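Local coordinates for protein copper-transporting ATPase (PDB 2YJ3) that probably couples ATP hydrolysis to copper transport across the cell membrane as a P-type ATPase, of which this chain is the cytoplasmic catalytic part, at residues I156-D161 with S180-E185; I107-K112 with A120-G125; M14-S19 with A234-V239; L54-A59 with K79-K84; T30-K35 with V201-D206. The protein carries 1 engineered substitution. One frame throughout, in Å; residues are numbered along the deposited sequence.

Contact 1. Residues I156-D161 with S180-E185; sequences IILSGD and SNLSPE. With SO4 (sulfate ion), chain C.
S159 and L182 meet through the backbone: L182 N donates to S159 O at 3.0 Å, almost straight. One residue earlier in the loop, N181 N gives its hydrogen to D161 O (2.8 Å), two residues beyond S159, so two carbonyls of the 159-161 turn hold two successive amides of the loop. Between these two bonds G160 comes close to the loop, its CA 3.1 Å from L182 O in a CA-H...O contact, and a side chain at G160 would run into that oxygen. L182 also sets CB near S159 O and, at the tip, CD1 against L158 CD2 (4.2 Å). Beside them S180 rests CB on D161 O at 3.3 Å.

The turn is fixed from within by S159. OG, anti to the backbone N (chi1 175°), swings round to accept from D161 N at 2.8 Å, an ST turn. An alanine here would probably leave D161 N without this acceptor and the turn less firmly set for the two amides it grips.

G160 N makes a weak hydrogen bond of 3.0 Å to O3 of a sulfate that K187 also holds, and D161 is salt-bridged to K35. S159, G160 and D161 bind ATP in this protein, and the SGD sequence matches the TGD signature of P-type ATPases, so the sulfate probably marks a phosphate position.

The turn follows strand 154-158, which lies between strands 30-34 and 177-179. Helix 163-173 packs V166 against S159 and S180, while S183 caps the start of helix 184-196.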
# COMPACT_ATOMS: atom_id res chain seq x y z
N ILE A 156 -15.25 -2.26 3.10
CA ILE A 156 -14.71 -3.19 2.11
C ILE A 156 -13.21 -2.98 1.96
O ILE A 156 -12.74 -1.85 1.89
CB ILE A 156 -15.40 -2.99 0.74
CG1 ILE A 156 -16.91 -3.22 0.86
CG2 ILE A 156 -14.80 -3.92 -0.33
CD1 ILE A 156 -17.65 -3.07 -0.44
N ILE A 157 -12.48 -4.09 1.94
CA ILE A 157 -11.05 -4.07 1.70
C ILE A 157 -10.77 -4.54 0.28
O ILE A 157 -11.24 -5.59 -0.13
CB ILE A 157 -10.31 -5.01 2.67
CG1 ILE A 157 -10.43 -4.52 4.12
CG2 ILE A 157 -8.85 -5.15 2.28
CD1 ILE A 157 -9.72 -5.42 5.11
N LEU A 158 -10.01 -3.75 -0.49
CA LEU A 158 -9.58 -4.16 -1.83
C LEU A 158 -8.06 -4.30 -1.84
O LEU A 158 -7.38 -3.61 -1.08
CB LEU A 158 -9.98 -3.14 -2.89
CG LEU A 158 -11.44 -2.70 -2.94
CD1 LEU A 158 -11.64 -1.79 -4.15
CD2 LEU A 158 -12.38 -3.89 -2.97
N SER A 159 -7.54 -5.17 -2.70
CA SER A 159 -6.10 -5.38 -2.74
C SER A 159 -5.66 -6.14 -3.98
O SER A 159 -6.36 -7.02 -4.45
CB SER A 159 -5.63 -6.10 -1.48
OG SER A 159 -4.25 -6.42 -1.56
N GLY A 160 -4.47 -5.79 -4.48
CA GLY A 160 -3.88 -6.51 -5.59
C GLY A 160 -3.04 -7.65 -5.05
O GLY A 160 -2.28 -8.29 -5.77
N ASP A 161 -3.18 -7.89 -3.75
CA ASP A 161 -2.41 -8.93 -3.09
C ASP A 161 -3.13 -10.29 -3.08
O ASP A 161 -4.34 -10.38 -3.32
CB ASP A 161 -2.05 -8.50 -1.67
CG ASP A 161 -0.67 -8.95 -1.26
OD1 ASP A 161 -0.22 -10.02 -1.73
OD2 ASP A 161 -0.03 -8.24 -0.46
N SER A 180 -9.49 -9.85 -3.29
CA SER A 180 -8.05 -9.93 -3.48
C SER A 180 -7.67 -10.10 -4.94
O SER A 180 -8.52 -10.25 -5.81
CB SER A 180 -7.48 -11.10 -2.68
OG SER A 180 -7.92 -12.32 -3.25
N ASN A 181 -6.36 -10.07 -5.19
CA ASN A 181 -5.79 -10.25 -6.52
C ASN A 181 -6.37 -9.32 -7.58
O ASN A 181 -6.45 -9.69 -8.76
CB ASN A 181 -5.93 -11.71 -6.97
CG ASN A 181 -4.79 -12.13 -7.86
OD1 ASN A 181 -4.97 -12.38 -9.05
ND2 ASN A 181 -3.59 -12.18 -7.30
N LEU A 182 -6.75 -8.12 -7.16
CA LEU A 182 -7.36 -7.17 -8.07
C LEU A 182 -6.35 -6.30 -8.81
O LEU A 182 -5.40 -5.79 -8.22
CB LEU A 182 -8.33 -6.27 -7.31
CG LEU A 182 -9.54 -6.98 -6.72
CD1 LEU A 182 -10.46 -5.94 -6.11
CD2 LEU A 182 -10.26 -7.77 -7.77
N SER A 183 -6.57 -6.14 -10.11
CA SER A 183 -5.84 -5.14 -10.88
C SER A 183 -6.48 -3.79 -10.67
O SER A 183 -7.64 -3.70 -10.25
CB SER A 183 -5.93 -5.47 -12.37
OG SER A 183 -7.24 -5.16 -12.83
N PRO A 184 -5.73 -2.72 -10.98
CA PRO A 184 -6.32 -1.38 -10.84
C PRO A 184 -7.65 -1.33 -11.58
O PRO A 184 -8.58 -0.68 -11.10
CB PRO A 184 -5.28 -0.48 -11.52
CG PRO A 184 -3.99 -1.23 -11.38
CD PRO A 184 -4.36 -2.67 -11.51
N GLU A 185 -7.74 -2.03 -12.70
CA GLU A 185 -8.95 -2.01 -13.52
C GLU A 185 -10.10 -2.78 -12.87
O GLU A 185 -11.26 -2.40 -12.99
CB GLU A 185 -8.68 -2.53 -14.93
CG GLU A 185 -7.79 -1.60 -15.76
CD GLU A 185 -6.38 -1.44 -15.20
OE1 GLU A 185 -5.88 -2.39 -14.56
OE2 GLU A 185 -5.76 -0.38 -15.41
S SO4 C . -2.17 -3.22 -4.38
O1 SO4 C . -2.92 -3.14 -5.63
O2 SO4 C . -3.02 -2.78 -3.27
O3 SO4 C . -1.73 -4.59 -4.13
O4 SO4 C . -1.01 -2.34 -4.49

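Contact 2. Residues I107-K112 with A120-G125; sequences IIEVKK and AVYING
The Y122 ring has the K111 ammonium over one face, NZ 4.8 Å from the centroid and 16° off the normal, a cation-pi contact. At its edge, in plane, sits E109 O. The K111 and Y122 side chains cross at about a right angle, K111 CE lying 3.4 Å from Y122 CE1, obliquely to the ring. CG of K111 stands between the backbone N and the carbonyl carbon (chi1 53°), and the fully extended chain carries NZ over the ring. The E109 carboxylate, turned 56° from the ring plane, makes a long salt bridge to the same ammonium. An alanine in place of Y122 would probably leave the K111 chain without its platform and free to swing.

Backbone bonds pair E109 with Y122 and K111 with A120, N124 N donates to I107 O, and N124 OD1 accepts from I107 N at 2.7 Å. A water links I107 O, E109 OE1 and G125 N. On the other face of the sheet I108 CG1 lies 4.1 Å from I123 CG1, alongside V110 and V121, all facing helix 53-63, where V110 touches the nucleotide-binding E63. This is an antiparallel beta hairpin, central in the six-stranded sheet of the nucleotide-binding domain.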
# COMPACT_ATOMS: atom_id res chain seq x y z
N ILE A 107 25.90 -11.04 -12.93
CA ILE A 107 24.63 -10.37 -13.18
C ILE A 107 23.61 -10.75 -12.12
O ILE A 107 23.25 -11.92 -11.96
CB ILE A 107 24.06 -10.72 -14.57
CG1 ILE A 107 25.03 -10.28 -15.68
CG2 ILE A 107 22.70 -10.07 -14.78
CD1 ILE A 107 25.38 -8.80 -15.63
N ILE A 108 23.11 -9.75 -11.41
CA ILE A 108 22.15 -9.99 -10.34
C ILE A 108 20.79 -9.43 -10.69
O ILE A 108 20.68 -8.30 -11.15
CB ILE A 108 22.62 -9.39 -8.99
CG1 ILE A 108 23.72 -10.25 -8.38
CG2 ILE A 108 21.45 -9.38 -8.00
CD1 ILE A 108 25.08 -9.95 -8.90
N GLU A 109 19.75 -10.22 -10.46
CA GLU A 109 18.38 -9.80 -10.69
C GLU A 109 17.55 -10.07 -9.47
O GLU A 109 17.64 -11.16 -8.88
CB GLU A 109 17.75 -10.61 -11.83
CG GLU A 109 18.44 -10.46 -13.14
CD GLU A 109 17.73 -11.26 -14.22
OE1 GLU A 109 18.00 -12.48 -14.34
OE2 GLU A 109 16.88 -10.67 -14.93
N VAL A 110 16.73 -9.11 -9.09
CA VAL A 110 15.79 -9.29 -7.99
C VAL A 110 14.39 -9.05 -8.55
O VAL A 110 14.08 -7.97 -9.03
CB VAL A 110 16.08 -8.34 -6.82
CG1 VAL A 110 15.18 -8.65 -5.64
CG2 VAL A 110 17.54 -8.43 -6.43
N LYS A 111 13.55 -10.08 -8.55
CA LYS A 111 12.26 -9.96 -9.22
C LYS A 111 11.14 -10.77 -8.58
O LYS A 111 11.38 -11.79 -7.92
CB LYS A 111 12.39 -10.25 -10.72
CG LYS A 111 13.04 -11.57 -11.09
CD LYS A 111 13.11 -11.71 -12.63
CE LYS A 111 13.72 -13.05 -13.06
NZ LYS A 111 13.80 -13.19 -14.56
N LYS A 112 9.91 -10.30 -8.77
CA LYS A 112 8.73 -10.89 -8.16
C LYS A 112 8.49 -12.32 -8.64
O LYS A 112 9.09 -12.77 -9.61
CB LYS A 112 7.49 -10.02 -8.43
N ALA A 120 12.57 -13.38 -5.73
CA ALA A 120 13.66 -14.31 -6.01
C ALA A 120 14.91 -13.53 -6.37
O ALA A 120 14.84 -12.49 -7.03
CB ALA A 120 13.27 -15.27 -7.16
N VAL A 121 16.06 -14.02 -5.92
CA VAL A 121 17.32 -13.40 -6.32
C VAL A 121 18.00 -14.34 -7.31
O VAL A 121 18.20 -15.52 -7.01
CB VAL A 121 18.25 -13.19 -5.13
CG1 VAL A 121 19.55 -12.54 -5.60
CG2 VAL A 121 17.56 -12.36 -4.01
N TYR A 122 18.33 -13.83 -8.49
CA TYR A 122 19.06 -14.62 -9.48
C TYR A 122 20.48 -14.13 -9.60
O TYR A 122 20.75 -12.92 -9.53
CB TYR A 122 18.41 -14.52 -10.85
CG TYR A 122 17.01 -15.06 -10.87
CD1 TYR A 122 15.96 -14.33 -10.34
CD2 TYR A 122 16.75 -16.30 -11.41
CE1 TYR A 122 14.68 -14.84 -10.34
CE2 TYR A 122 15.47 -16.81 -11.43
CZ TYR A 122 14.44 -16.07 -10.89
OH TYR A 122 13.17 -16.57 -10.90
N ILE A 123 21.39 -15.08 -9.78
CA ILE A 123 22.76 -14.72 -10.07
C ILE A 123 23.16 -15.46 -11.32
O ILE A 123 23.23 -16.70 -11.33
CB ILE A 123 23.73 -15.08 -8.95
CG1 ILE A 123 23.44 -14.25 -7.68
CG2 ILE A 123 25.16 -14.84 -9.43
CD1 ILE A 123 24.14 -14.80 -6.42
N ASN A 124 23.40 -14.69 -12.38
CA ASN A 124 23.72 -15.24 -13.68
C ASN A 124 22.68 -16.25 -14.15
O ASN A 124 23.02 -17.26 -14.75
CB ASN A 124 25.12 -15.85 -13.66
CG ASN A 124 26.20 -14.79 -13.57
OD1 ASN A 124 25.93 -13.61 -13.74
ND2 ASN A 124 27.43 -15.21 -13.32
N GLY A 125 21.41 -15.95 -13.88
CA GLY A 125 20.31 -16.71 -14.45
C GLY A 125 19.73 -17.76 -13.50
O GLY A 125 18.66 -18.31 -13.75
O HOH W 1 20.78 -12.95 -13.00

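Contact 3. Residues M14-S19 with A234-V239; sequences MIIKNS and ADIILV
I15 and I237 pair at the antiparallel edge of the mixed sheet that forms the core of the phosphorylation domain. I15 N donates to I237 O at 2.9 Å and I237 N returns the bond to I15 O at 2.8 Å. The next pair, I16 with I236, is non-hydrogen-bonded; beyond it K17 N reaches D235 O only weakly.

The side chains divide between the two faces. On one, I15 and I237 bring their CB atoms to 4.0 Å. On the other, I16 and I236 run side by side with CD1 of I16 4.1 Å from CG1 of I236, and M14 joins them, its CB 4.0 Å from I236 CG2. M14 CG is pressed tightly on L238 CD2 (3.4 Å), the two chains pointing the same way.

The sheet is that of a haloacid dehalogenase-like fold, in which strand 236-238 runs parallel to strand 219-223, and strand 15-16 closes this end in the reverse sense. M14 is roofed by T245, L246 and L249 of helix 243-250, and V21 of helix 20-27 backs I16 and I236.

At the far end K17 leans its chain over D235. CG lies anti to the backbone N (chi1 175°), and two bends further out bring NZ to 3.9 Å from D235 OD1, a long salt bridge. D235 N is hydrogen-bonded to S220 OG of the neighbouring strand.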
# COMPACT_ATOMS: atom_id res chain seq x y z
N MET A 14 -5.72 17.06 7.34
CA MET A 14 -6.43 16.79 6.09
C MET A 14 -6.42 18.01 5.17
O MET A 14 -6.66 19.14 5.60
CB MET A 14 -7.86 16.34 6.36
CG MET A 14 -7.96 14.98 7.04
SD MET A 14 -9.57 14.62 7.76
CE MET A 14 -9.10 13.59 9.14
N ILE A 15 -6.10 17.76 3.91
CA ILE A 15 -6.17 18.78 2.85
C ILE A 15 -7.40 18.53 2.01
O ILE A 15 -7.49 17.51 1.33
CB ILE A 15 -4.97 18.67 1.90
CG1 ILE A 15 -3.67 18.73 2.67
CG2 ILE A 15 -5.03 19.76 0.83
CD1 ILE A 15 -2.44 18.69 1.80
N ILE A 16 -8.35 19.46 2.05
CA ILE A 16 -9.59 19.29 1.32
C ILE A 16 -9.61 20.08 0.01
O ILE A 16 -8.93 21.10 -0.13
CB ILE A 16 -10.80 19.73 2.15
CG1 ILE A 16 -10.58 19.40 3.63
CG2 ILE A 16 -12.06 19.05 1.64
CD1 ILE A 16 -11.27 18.13 4.08
N LYS A 17 -10.40 19.59 -0.94
CA LYS A 17 -10.48 20.15 -2.28
C LYS A 17 -11.67 21.10 -2.41
O LYS A 17 -11.56 22.19 -2.98
CB LYS A 17 -10.58 19.02 -3.29
CG LYS A 17 -10.79 19.46 -4.72
CD LYS A 17 -10.98 18.25 -5.61
CE LYS A 17 -12.34 17.61 -5.37
NZ LYS A 17 -13.44 18.34 -6.08
N ASN A 18 -12.81 20.68 -1.87
CA ASN A 18 -14.01 21.50 -1.86
C ASN A 18 -14.79 21.31 -0.56
O ASN A 18 -14.84 20.21 -0.02
CB ASN A 18 -14.90 21.17 -3.06
N SER A 19 -15.39 22.38 -0.06
CA SER A 19 -16.22 22.30 1.14
C SER A 19 -17.34 21.28 0.94
O SER A 19 -17.88 20.73 1.90
N ALA A 234 -7.27 13.81 -5.55
CA ALA A 234 -8.22 13.24 -4.59
C ALA A 234 -8.96 14.32 -3.83
O ALA A 234 -8.45 15.42 -3.61
CB ALA A 234 -7.48 12.32 -3.61
N ASP A 235 -10.18 14.01 -3.41
CA ASP A 235 -10.99 14.96 -2.65
C ASP A 235 -10.32 15.37 -1.35
O ASP A 235 -10.39 16.53 -0.93
CB ASP A 235 -12.36 14.35 -2.36
CG ASP A 235 -13.22 14.25 -3.60
OD1 ASP A 235 -12.82 14.79 -4.65
OD2 ASP A 235 -14.31 13.64 -3.52
N ILE A 236 -9.68 14.41 -0.69
CA ILE A 236 -9.01 14.68 0.57
C ILE A 236 -7.65 14.03 0.61
O ILE A 236 -7.52 12.83 0.40
CB ILE A 236 -9.79 14.12 1.76
CG1 ILE A 236 -11.17 14.75 1.83
CG2 ILE A 236 -9.01 14.35 3.06
CD1 ILE A 236 -12.11 14.00 2.74
N ILE A 237 -6.63 14.83 0.90
CA ILE A 237 -5.31 14.26 1.10
C ILE A 237 -5.00 14.16 2.60
O ILE A 237 -5.07 15.15 3.34
CB ILE A 237 -4.25 15.07 0.34
CG1 ILE A 237 -4.66 15.21 -1.13
CG2 ILE A 237 -2.88 14.43 0.48
CD1 ILE A 237 -3.58 15.75 -2.04
N LEU A 238 -4.67 12.94 3.05
CA LEU A 238 -4.32 12.72 4.45
C LEU A 238 -2.84 12.96 4.62
O LEU A 238 -2.06 12.00 4.67
CB LEU A 238 -4.62 11.28 4.88
CG LEU A 238 -5.79 11.00 5.82
CD1 LEU A 238 -5.52 9.75 6.62
CD2 LEU A 238 -6.02 12.16 6.76
N VAL A 239 -2.46 14.24 4.73
CA VAL A 239 -1.06 14.61 4.85
C VAL A 239 -0.45 13.85 6.00
O VAL A 239 0.71 13.43 5.96
CB VAL A 239 -0.87 16.09 5.22
CG1 VAL A 239 0.58 16.49 5.04
CG2 VAL A 239 -1.78 16.95 4.41

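Contact 4. Residues L54-A59 with K79-K84; sequences LSLAYA and KEQGVK
L56 points from helix 53-63 toward Q81 and V83. Its CB stays back, 5.2 Å from V83 CG1. CG, anti to the backbone N (chi1 177°), comes to 4.4 Å from V83 CG2. From there the branches part. CD2 lies on the aliphatic root of Q81, 3.8 Å from Q81 CG and 3.9 Å from Q81 CB, the two side chains crossing at about a right angle. CD1 turns aside from V83; around this leucine stand Y77 and A78 of helix 69-81 and F131 of strand 126-134.

One residue on, A57 sets CB 4.2 Å from V83 CB, and the small alanine lets the chain after helix 69-81 come close, with K84 O also near that methyl. G82 ends that helix with positive phi in a Schellman motif, which turns V83 back toward helix 53-63. Q81 bends at chi2, taking its carboxamide away from the leucine.

These helices belong to the nucleotide-binding domain, where helix 53-63 also lies on strands 119-123 and 126-134. The side chains meet carbon to carbon, with only the K84 carbonyl oxygen near the A57 methyl, so the contact rests on shape and hydrophobic burial rather than on directed bonds.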
# COMPACT_ATOMS: atom_id res chain seq x y z
N LEU A 54 26.11 -13.53 1.17
CA LEU A 54 26.62 -12.90 -0.05
C LEU A 54 25.45 -12.57 -0.99
O LEU A 54 25.40 -11.50 -1.57
CB LEU A 54 27.64 -13.81 -0.77
CG LEU A 54 28.26 -13.25 -2.06
CD1 LEU A 54 28.93 -11.92 -1.83
CD2 LEU A 54 29.25 -14.25 -2.68
N SER A 55 24.52 -13.51 -1.12
CA SER A 55 23.33 -13.29 -1.93
C SER A 55 22.54 -12.12 -1.41
O SER A 55 22.03 -11.29 -2.17
CB SER A 55 22.46 -14.55 -1.94
OG SER A 55 23.12 -15.59 -2.62
N LEU A 56 22.43 -12.07 -0.09
CA LEU A 56 21.74 -10.99 0.60
C LEU A 56 22.37 -9.65 0.22
O LEU A 56 21.67 -8.70 -0.14
CB LEU A 56 21.79 -11.22 2.12
CG LEU A 56 21.18 -10.15 3.04
CD1 LEU A 56 19.77 -9.78 2.58
CD2 LEU A 56 21.21 -10.59 4.54
N ALA A 57 23.69 -9.58 0.27
CA ALA A 57 24.40 -8.34 -0.01
C ALA A 57 24.23 -7.94 -1.47
O ALA A 57 24.19 -6.76 -1.79
CB ALA A 57 25.87 -8.48 0.31
N TYR A 58 24.17 -8.93 -2.36
CA TYR A 58 24.00 -8.67 -3.78
C TYR A 58 22.62 -8.08 -4.03
O TYR A 58 22.49 -7.06 -4.69
CB TYR A 58 24.19 -9.95 -4.60
CG TYR A 58 25.64 -10.35 -4.82
CD1 TYR A 58 26.68 -9.46 -4.55
CD2 TYR A 58 25.97 -11.62 -5.31
CE1 TYR A 58 27.99 -9.82 -4.75
CE2 TYR A 58 27.30 -11.98 -5.52
CZ TYR A 58 28.30 -11.07 -5.24
OH TYR A 58 29.63 -11.40 -5.45
N ALA A 59 21.59 -8.72 -3.51
CA ALA A 59 20.23 -8.24 -3.71
C ALA A 59 20.05 -6.81 -3.17
O ALA A 59 19.48 -5.97 -3.82
CB ALA A 59 19.26 -9.18 -3.02
N LYS A 79 20.76 -4.18 5.78
CA LYS A 79 21.54 -3.29 6.63
C LYS A 79 21.44 -3.69 8.10
O LYS A 79 22.43 -3.59 8.82
CB LYS A 79 21.08 -1.83 6.45
N GLU A 80 20.27 -4.14 8.55
CA GLU A 80 20.12 -4.60 9.94
C GLU A 80 20.90 -5.89 10.16
O GLU A 80 21.28 -6.19 11.29
CB GLU A 80 18.65 -4.83 10.32
CG GLU A 80 17.77 -3.59 10.31
CD GLU A 80 16.29 -3.94 10.37
OE1 GLU A 80 15.93 -5.09 10.03
OE2 GLU A 80 15.48 -3.07 10.76
N GLN A 81 21.12 -6.66 9.09
CA GLN A 81 21.93 -7.88 9.21
C GLN A 81 23.41 -7.55 9.25
O GLN A 81 24.22 -8.38 9.62
CB GLN A 81 21.66 -8.84 8.05
CG GLN A 81 20.24 -9.31 8.01
CD GLN A 81 19.83 -9.90 9.34
OE1 GLN A 81 20.47 -10.82 9.85
NE2 GLN A 81 18.76 -9.36 9.92
N GLY A 82 23.77 -6.34 8.82
CA GLY A 82 25.14 -5.87 8.94
C GLY A 82 25.93 -5.85 7.64
O GLY A 82 27.09 -5.44 7.61
N VAL A 83 25.32 -6.30 6.55
CA VAL A 83 26.03 -6.34 5.29
C VAL A 83 26.13 -4.94 4.70
O VAL A 83 25.26 -4.10 4.96
CB VAL A 83 25.38 -7.33 4.30
CG1 VAL A 83 25.34 -8.72 4.91
CG2 VAL A 83 23.98 -6.88 3.93
N LYS A 84 27.18 -4.67 3.94
CA LYS A 84 27.36 -3.35 3.34
C LYS A 84 26.98 -3.34 1.87
O LYS A 84 27.06 -4.35 1.19
CB LYS A 84 28.79 -2.83 3.54
CG LYS A 84 29.87 -3.69 2.93
CD LYS A 84 31.24 -3.01 2.98
CE LYS A 84 32.30 -3.89 2.30
NZ LYS A 84 33.69 -3.38 2.49

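Contact 5. Residues T30-K35 with V201-D206; sequences TIIFEK and VLMIGD. Engineered in segment 30-35: E34 (natural residue Asp).
T30 and V201 open a run of parallel pairs, strand 30-34 beside strand 201-205, in the Rossmann-like core of a haloacid dehalogenase fold. The axes are 4.7 Å apart and the directions differ by 18°.

Four backbone bonds zip the strands. L202 N donates to T30 O at 2.8 Å, I32 N to L202 O, I204 N to I32 O, and E34 N to I204 O at 3.1 Å.

Apolar contacts fill both faces. On one, T30 CB meets V201 CG2 at 3.8 Å, I32 CD1 reaches back to V201 CG1 at 3.8 Å, and M203, fully extended with CG anti to the backbone N (chi1 -179°), runs past I32 until CE lies 3.7 Å from E34 CG; I191 of helix 184-196 covers I32 and M203. On the other, F33 lies alongside I204, CE1 to I204 CD1 3.5 Å, with helix 243-250 packed over both.

Charged groups gather at the C-terminal strand ends. E34 is engineered from the aspartate that heads the DKTGT signature, the residue phosphorylated in P-type ATPases. Its OE2 is salt-bridged to K187, D206 OD1 accepts from V208 N, and K35 is also salt-bridged to D135. Between the strand ends the two like-charged carboxylates, planes 56° apart, stand with E34 OE2 3.7 Å from D206 OD2, a closeness that K187 probably eases.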
# COMPACT_ATOMS: atom_id res chain seq x y z
N THR A 30 -20.80 3.77 2.00
CA THR A 30 -19.82 2.71 1.85
C THR A 30 -18.40 3.25 2.05
O THR A 30 -18.07 4.36 1.63
CB THR A 30 -19.94 2.05 0.48
OG1 THR A 30 -21.33 1.84 0.19
CG2 THR A 30 -19.22 0.72 0.45
N ILE A 31 -17.57 2.46 2.73
CA ILE A 31 -16.18 2.82 2.96
C ILE A 31 -15.29 1.72 2.43
O ILE A 31 -15.39 0.57 2.86
CB ILE A 31 -15.87 2.95 4.43
CG1 ILE A 31 -16.77 4.01 5.06
CG2 ILE A 31 -14.40 3.30 4.62
CD1 ILE A 31 -16.62 4.10 6.54
N ILE A 32 -14.41 2.08 1.50
CA ILE A 32 -13.49 1.12 0.93
C ILE A 32 -12.05 1.46 1.28
O ILE A 32 -11.61 2.60 1.11
CB ILE A 32 -13.64 1.04 -0.58
CG1 ILE A 32 -15.07 0.61 -0.93
CG2 ILE A 32 -12.61 0.09 -1.15
CD1 ILE A 32 -15.34 0.43 -2.42
N PHE A 33 -11.33 0.46 1.79
CA PHE A 33 -9.90 0.58 2.05
C PHE A 33 -9.07 -0.21 1.04
O PHE A 33 -9.40 -1.34 0.70
CB PHE A 33 -9.55 0.05 3.43
CG PHE A 33 -10.13 0.85 4.55
CD1 PHE A 33 -9.43 1.91 5.08
CD2 PHE A 33 -11.37 0.53 5.08
CE1 PHE A 33 -9.95 2.65 6.12
CE2 PHE A 33 -11.89 1.26 6.12
CZ PHE A 33 -11.18 2.32 6.64
N GLU A 34 -7.98 0.39 0.60
CA GLU A 34 -6.91 -0.33 -0.05
C GLU A 34 -6.04 -0.95 1.02
O GLU A 34 -5.54 -0.26 1.90
CB GLU A 34 -6.08 0.65 -0.86
CG GLU A 34 -6.50 0.76 -2.30
CD GLU A 34 -5.72 -0.18 -3.19
OE1 GLU A 34 -5.44 -1.32 -2.75
OE2 GLU A 34 -5.36 0.24 -4.30
N LYS A 35 -5.85 -2.26 0.96
CA LYS A 35 -5.05 -2.91 1.98
C LYS A 35 -3.73 -2.16 2.14
O LYS A 35 -3.40 -1.68 3.22
CB LYS A 35 -4.80 -4.38 1.65
CG LYS A 35 -3.71 -5.03 2.50
CD LYS A 35 -3.56 -6.51 2.20
CE LYS A 35 -2.33 -6.79 1.36
NZ LYS A 35 -1.06 -6.76 2.13
N VAL A 201 -19.95 6.10 -2.06
CA VAL A 201 -18.75 5.36 -1.70
C VAL A 201 -17.59 6.28 -1.42
O VAL A 201 -17.24 7.12 -2.25
CB VAL A 201 -18.32 4.42 -2.85
CG1 VAL A 201 -16.92 3.88 -2.60
CG2 VAL A 201 -19.32 3.29 -3.03
N LEU A 202 -16.99 6.11 -0.26
CA LEU A 202 -15.82 6.88 0.09
C LEU A 202 -14.65 5.93 0.05
O LEU A 202 -14.71 4.83 0.62
CB LEU A 202 -15.98 7.48 1.48
CG LEU A 202 -14.81 8.29 2.06
CD1 LEU A 202 -15.33 9.29 3.11
CD2 LEU A 202 -13.76 7.38 2.64
N MET A 203 -13.59 6.31 -0.63
CA MET A 203 -12.49 5.38 -0.77
C MET A 203 -11.19 5.96 -0.29
O MET A 203 -10.90 7.12 -0.53
CB MET A 203 -12.35 4.92 -2.22
CG MET A 203 -11.21 3.93 -2.37
SD MET A 203 -11.05 3.22 -4.00
CE MET A 203 -9.64 2.13 -3.74
N ILE A 204 -10.39 5.11 0.36
CA ILE A 204 -9.09 5.51 0.87
C ILE A 204 -8.02 4.67 0.20
O ILE A 204 -8.07 3.44 0.28
CB ILE A 204 -9.04 5.27 2.38
CG1 ILE A 204 -10.28 5.88 3.02
CG2 ILE A 204 -7.74 5.82 2.95
CD1 ILE A 204 -10.32 5.75 4.51
N GLY A 205 -7.06 5.32 -0.44
CA GLY A 205 -6.04 4.62 -1.21
C GLY A 205 -4.70 5.33 -1.28
O GLY A 205 -4.49 6.40 -0.68
N ASP A 206 -3.78 4.73 -2.03
CA ASP A 206 -2.41 5.22 -2.11
C ASP A 206 -2.28 6.44 -3.01
O ASP A 206 -1.38 7.26 -2.83
CB ASP A 206 -1.47 4.11 -2.59
CG ASP A 206 -1.85 3.59 -3.96
OD1 ASP A 206 -1.54 4.28 -4.96
OD2 ASP A 206 -2.46 2.49 -4.04

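From the N terminus, contact 3 opens first at 14-19 and closes last at 234-239, so every other contact is nested inside it. Contact 5 opens next, at 30-35, and its loop to 201-206 encloses contacts 4, 2 and 1, which close one after another; none cross. Contacts 4 and 2 lie in the nucleotide-binding domain and touch where A59 and Y58 of helix 53-63 pack on the hairpin. The chain then returns to the phosphorylation domain, where contact 1 joins contact 5 through the F33 backbone bonds to strand 154-158. Contacts 1, 5 and 3 span one sheet, with contacts 3 and 5 centred about 14 Å apart.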